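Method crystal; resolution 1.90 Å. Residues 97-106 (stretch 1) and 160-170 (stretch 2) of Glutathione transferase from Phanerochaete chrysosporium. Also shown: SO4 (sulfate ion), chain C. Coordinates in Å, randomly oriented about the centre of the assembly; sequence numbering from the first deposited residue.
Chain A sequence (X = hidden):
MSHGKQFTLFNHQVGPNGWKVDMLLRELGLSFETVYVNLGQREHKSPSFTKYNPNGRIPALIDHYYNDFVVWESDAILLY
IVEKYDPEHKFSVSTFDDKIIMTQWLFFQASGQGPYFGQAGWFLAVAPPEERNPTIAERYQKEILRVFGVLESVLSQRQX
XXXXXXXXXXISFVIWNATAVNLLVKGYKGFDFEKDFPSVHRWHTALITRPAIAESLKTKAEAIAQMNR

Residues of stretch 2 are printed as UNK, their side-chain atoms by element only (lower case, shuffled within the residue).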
# COMPACT_ATOMS: atom_id res chain seq x y z
N ASP A 97 9.27 -17.68 -5.66
CA ASP A 97 9.34 -17.50 -4.21
C ASP A 97 9.96 -16.17 -3.85
O ASP A 97 9.47 -15.48 -2.95
CB ASP A 97 10.16 -18.63 -3.56
CG ASP A 97 9.45 -19.98 -3.58
OD1 ASP A 97 8.37 -20.12 -4.21
OD2 ASP A 97 10.02 -20.93 -2.98
N ASP A 98 11.02 -15.77 -4.55
CA ASP A 98 11.65 -14.49 -4.25
C ASP A 98 10.75 -13.32 -4.70
O ASP A 98 10.63 -12.31 -3.99
CB ASP A 98 13.03 -14.37 -4.92
CG ASP A 98 14.09 -15.25 -4.28
OD1 ASP A 98 13.90 -15.69 -3.13
OD2 ASP A 98 15.15 -15.44 -4.91
N LYS A 99 10.16 -13.44 -5.88
CA LYS A 99 9.30 -12.37 -6.39
C LYS A 99 8.13 -12.05 -5.45
O LYS A 99 7.80 -10.88 -5.23
CB LYS A 99 8.74 -12.71 -7.77
CG LYS A 99 9.74 -12.57 -8.91
CD LYS A 99 9.09 -13.02 -10.23
CE LYS A 99 10.06 -13.01 -11.39
NZ LYS A 99 9.31 -13.40 -12.64
N ILE A 100 7.48 -13.08 -4.94
CA ILE A 100 6.31 -12.81 -4.11
C ILE A 100 6.71 -12.16 -2.78
O ILE A 100 5.99 -11.30 -2.24
CB ILE A 100 5.42 -14.04 -3.90
CG1 ILE A 100 4.08 -13.63 -3.27
CG2 ILE A 100 6.17 -15.17 -3.10
CD1 ILE A 100 3.24 -12.68 -4.15
N ILE A 101 7.89 -12.53 -2.27
CA ILE A 101 8.34 -11.92 -1.02
C ILE A 101 8.83 -10.48 -1.29
O ILE A 101 8.61 -9.57 -0.49
CB ILE A 101 9.45 -12.79 -0.36
CG1 ILE A 101 8.87 -14.15 0.02
CG2 ILE A 101 10.08 -12.05 0.87
CD1 ILE A 101 7.59 -14.07 0.94
N MET A 102 9.47 -10.25 -2.44
CA MET A 102 9.82 -8.87 -2.78
C MET A 102 8.54 -8.01 -2.86
O MET A 102 8.50 -6.86 -2.40
CB MET A 102 10.61 -8.82 -4.09
CG MET A 102 11.19 -7.43 -4.42
SD MET A 102 12.10 -7.40 -5.98
CE MET A 102 10.74 -7.48 -7.16
N THR A 103 7.49 -8.59 -3.44
CA THR A 103 6.19 -7.91 -3.53
C THR A 103 5.56 -7.66 -2.16
O THR A 103 4.99 -6.59 -1.90
CB THR A 103 5.25 -8.68 -4.48
OG1 THR A 103 5.80 -8.58 -5.78
CG2 THR A 103 3.84 -8.08 -4.51
N GLN A 104 5.65 -8.65 -1.28
CA GLN A 104 5.18 -8.48 0.10
C GLN A 104 5.85 -7.27 0.77
O GLN A 104 5.17 -6.45 1.37
CB GLN A 104 5.54 -9.74 0.88
CG GLN A 104 5.30 -9.67 2.41
CD GLN A 104 6.02 -10.80 3.11
OE1 GLN A 104 5.45 -11.88 3.30
NE2 GLN A 104 7.32 -10.57 3.44
N TRP A 105 7.18 -7.17 0.68
CA TRP A 105 7.88 -6.04 1.27
C TRP A 105 7.48 -4.72 0.61
O TRP A 105 7.39 -3.70 1.30
CB TRP A 105 9.40 -6.25 1.25
CG TRP A 105 9.79 -7.21 2.37
CD1 TRP A 105 10.06 -8.55 2.25
CD2 TRP A 105 9.88 -6.89 3.76
NE1 TRP A 105 10.34 -9.08 3.50
CE2 TRP A 105 10.24 -8.08 4.44
CE3 TRP A 105 9.73 -5.70 4.50
CZ2 TRP A 105 10.44 -8.13 5.83
CZ3 TRP A 105 9.92 -5.74 5.90
CH2 TRP A 105 10.25 -6.95 6.54
N LEU A 106 7.25 -4.72 -0.70
CA LEU A 106 6.75 -3.51 -1.37
C LEU A 106 5.37 -3.10 -0.84
O LEU A 106 5.10 -1.91 -0.61
CB LEU A 106 6.69 -3.68 -2.90
CG LEU A 106 8.07 -3.76 -3.56
CD1 LEU A 106 7.98 -4.32 -5.01
CD2 LEU A 106 8.67 -2.35 -3.57
N UNK A 160 19.85 -7.44 3.32
CA UNK A 160 18.86 -6.79 2.45
C UNK A 160 17.53 -7.50 2.69
O UNK A 160 17.51 -8.64 3.16
c UNK A 160 21.00 -2.67 0.66
c UNK A 160 20.97 -5.06 0.54
c UNK A 160 20.59 -6.44 0.59
c UNK A 160 20.30 -3.87 0.79
c UNK A 160 21.69 -7.16 0.22
c UNK A 160 19.24 -6.98 0.96
c UNK A 160 22.34 -2.65 0.24
c UNK A 160 22.33 -5.01 0.13
n UNK A 160 22.75 -6.30 -0.06
c UNK A 160 23.02 -3.81 -0.01
N UNK A 161 16.41 -6.89 2.30
CA UNK A 161 15.11 -7.49 2.66
C UNK A 161 14.83 -8.85 2.02
O UNK A 161 14.27 -9.72 2.65
c UNK A 161 13.96 -6.53 2.33
c UNK A 161 13.98 -5.31 3.25
c UNK A 161 13.67 -5.70 4.69
c UNK A 161 12.98 -4.25 2.75
N UNK A 162 15.23 -9.03 0.76
CA UNK A 162 14.88 -10.27 0.05
C UNK A 162 16.05 -10.85 -0.66
O UNK A 162 16.83 -10.11 -1.27
c UNK A 162 13.77 -10.02 -1.02
c UNK A 162 13.31 -11.35 -1.61
c UNK A 162 12.57 -9.25 -0.36
N UNK A 163 16.19 -12.17 -0.58
CA UNK A 163 17.16 -12.90 -1.40
C UNK A 163 18.61 -12.49 -1.20
O UNK A 163 19.45 -12.75 -2.07
c UNK A 163 16.78 -12.81 -2.89
N UNK A 164 18.90 -11.83 -0.08
CA UNK A 164 20.26 -11.41 0.26
C UNK A 164 20.90 -10.59 -0.87
O UNK A 164 22.11 -10.68 -1.11
o UNK A 164 21.33 -14.30 2.29
c UNK A 164 20.83 -13.19 1.99
c UNK A 164 21.15 -12.62 0.62
o UNK A 164 20.12 -12.54 2.79
N UNK A 165 20.09 -9.80 -1.56
CA UNK A 165 20.62 -8.90 -2.57
C UNK A 165 19.80 -7.63 -2.57
O UNK A 165 18.61 -7.62 -2.25
c UNK A 165 19.32 -9.89 -6.93
n UNK A 165 19.32 -10.67 -8.19
c UNK A 165 20.59 -9.57 -3.94
c UNK A 165 19.14 -10.78 -5.70
c UNK A 165 19.17 -9.96 -4.39
N UNK A 166 20.43 -6.53 -2.96
CA UNK A 166 19.72 -5.27 -3.08
C UNK A 166 18.61 -5.41 -4.13
O UNK A 166 18.87 -5.88 -5.24
c UNK A 166 20.71 -4.19 -3.52
c UNK A 166 19.47 -2.16 -2.84
c UNK A 166 21.18 -2.01 -4.68
c UNK A 166 20.09 -2.88 -4.01
N UNK A 167 17.38 -5.01 -3.79
CA UNK A 167 16.27 -4.97 -4.77
C UNK A 167 15.42 -3.70 -4.61
O UNK A 167 15.66 -2.89 -3.70
c UNK A 167 16.06 -7.51 -4.70
c UNK A 167 15.30 -6.17 -4.63
o UNK A 167 14.61 -6.08 -3.36
N UNK A 168 14.42 -3.54 -5.46
CA UNK A 168 13.50 -2.42 -5.31
C UNK A 168 12.75 -2.49 -3.97
O UNK A 168 12.24 -1.46 -3.53
c UNK A 168 10.54 -3.56 -7.66
c UNK A 168 11.85 -3.69 -6.80
c UNK A 168 13.27 -1.79 -7.73
c UNK A 168 12.51 -2.31 -6.50
N UNK A 169 12.69 -3.66 -3.33
CA UNK A 169 12.07 -3.69 -1.99
C UNK A 169 12.84 -2.75 -1.07
O UNK A 169 12.24 -1.93 -0.39
c UNK A 169 11.99 -5.08 -1.39
N UNK A 170 14.17 -2.84 -1.06
CA UNK A 170 14.97 -1.95 -0.21
C UNK A 170 14.86 -0.51 -0.68
O UNK A 170 14.67 0.41 0.13
c UNK A 170 16.64 -3.85 0.08
o UNK A 170 16.61 -4.22 1.27
c UNK A 170 16.46 -2.37 -0.21
o UNK A 170 16.74 -4.64 -0.89
S SO4 C . 10.13 -12.43 5.35
O1 SO4 C . 8.79 -11.86 5.56
O2 SO4 C . 10.03 -13.73 4.72
O3 SO4 C . 10.95 -11.69 4.36
O4 SO4 C . 10.78 -12.44 6.62

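Position 160 carries ten side-chain atoms: one carbon, then fused five- and six-membered rings holding eight carbons and one nitrogen. It is partly exposed and makes no contact with the helix of residues 97-106. The ring system is an indole, so the residue is Trp160.

Position 161 has four carbons forked at the second. One terminal carbon sits 3.8 Å from the centroid of the Trp105 six-membered ring and 6° off its normal. The fork identifies Leu161, whose methyl CD2 makes a CH-pi contact with the ring face, which suits a flexible, wholly apolar side chain.

At 162 one carbon carries two others. One of the outer carbons lies 3.7 Å from Met102 CA, 3.7 Å from Trp105 CD1 and 3.9 Å from Ile101 CG2. This is Val162, and that carbon is CG2; the short, branched shape lets it lie close against the helix backbone.

Position 163 shows a single carbon, CB, 3.7 Å from Asp98 OD2. It is Ala163: its phi/psi of 60/19 is in the left-handed region, and a single methyl fits at the exposed margin beside Asp98.

Position 164 has two carbons, the second bearing two oxygens: a carboxylate, exposed and clear of stretch 1. The short chain identifies Asp164, placed where a charge is readily solvated.

Position 165 has four carbons in a row ending in nitrogen and does not touch stretch 1. This is Lys165, partly exposed, its long chain carrying the amine to a partner elsewhere in the structure.

Position 166 again has four carbons forked at the second, none touching stretch 1. Leu166 suits this buried site by being apolar.

At 167 one carbon carries an oxygen and a carbon; that first carbon, CB, lies 3.7 Å from Met102 SD. It is Thr167, whose OG1 accepts from the backbone N of residue 169 at 3.1 Å, capping the helix that follows.

Position 168 has four carbons forked at the first, one arm two carbons long. That arm's inner carbon lies 3.8 Å from Met102 SD and its outer carbon 3.8 Å from Leu106 CD1. The branched apolar chain of Ile168 thus reaches both residues.

Position 169 has one carbon, CB, 3.9 Å from both Met102 CG and Trp105 CB. It is Ala169, a small group where the two stretches come close.

Position 170 has two carbons, the second carrying two oxygens, and does not touch stretch 1: Asp170. OD1 accepts from Leu161 N at 2.9 Å and OD2 from Thr167 N at 3.0 Å, tying the loop to the helix start.

The contact buries 518 Å² without a hydrogen bond across it. Apolar packing around Met102 and Trp105 joins the stretches, while the Thr167 and Asp170 bonds brace the loop internally.

Stretch 2 160-170: WLVADKLTIAD
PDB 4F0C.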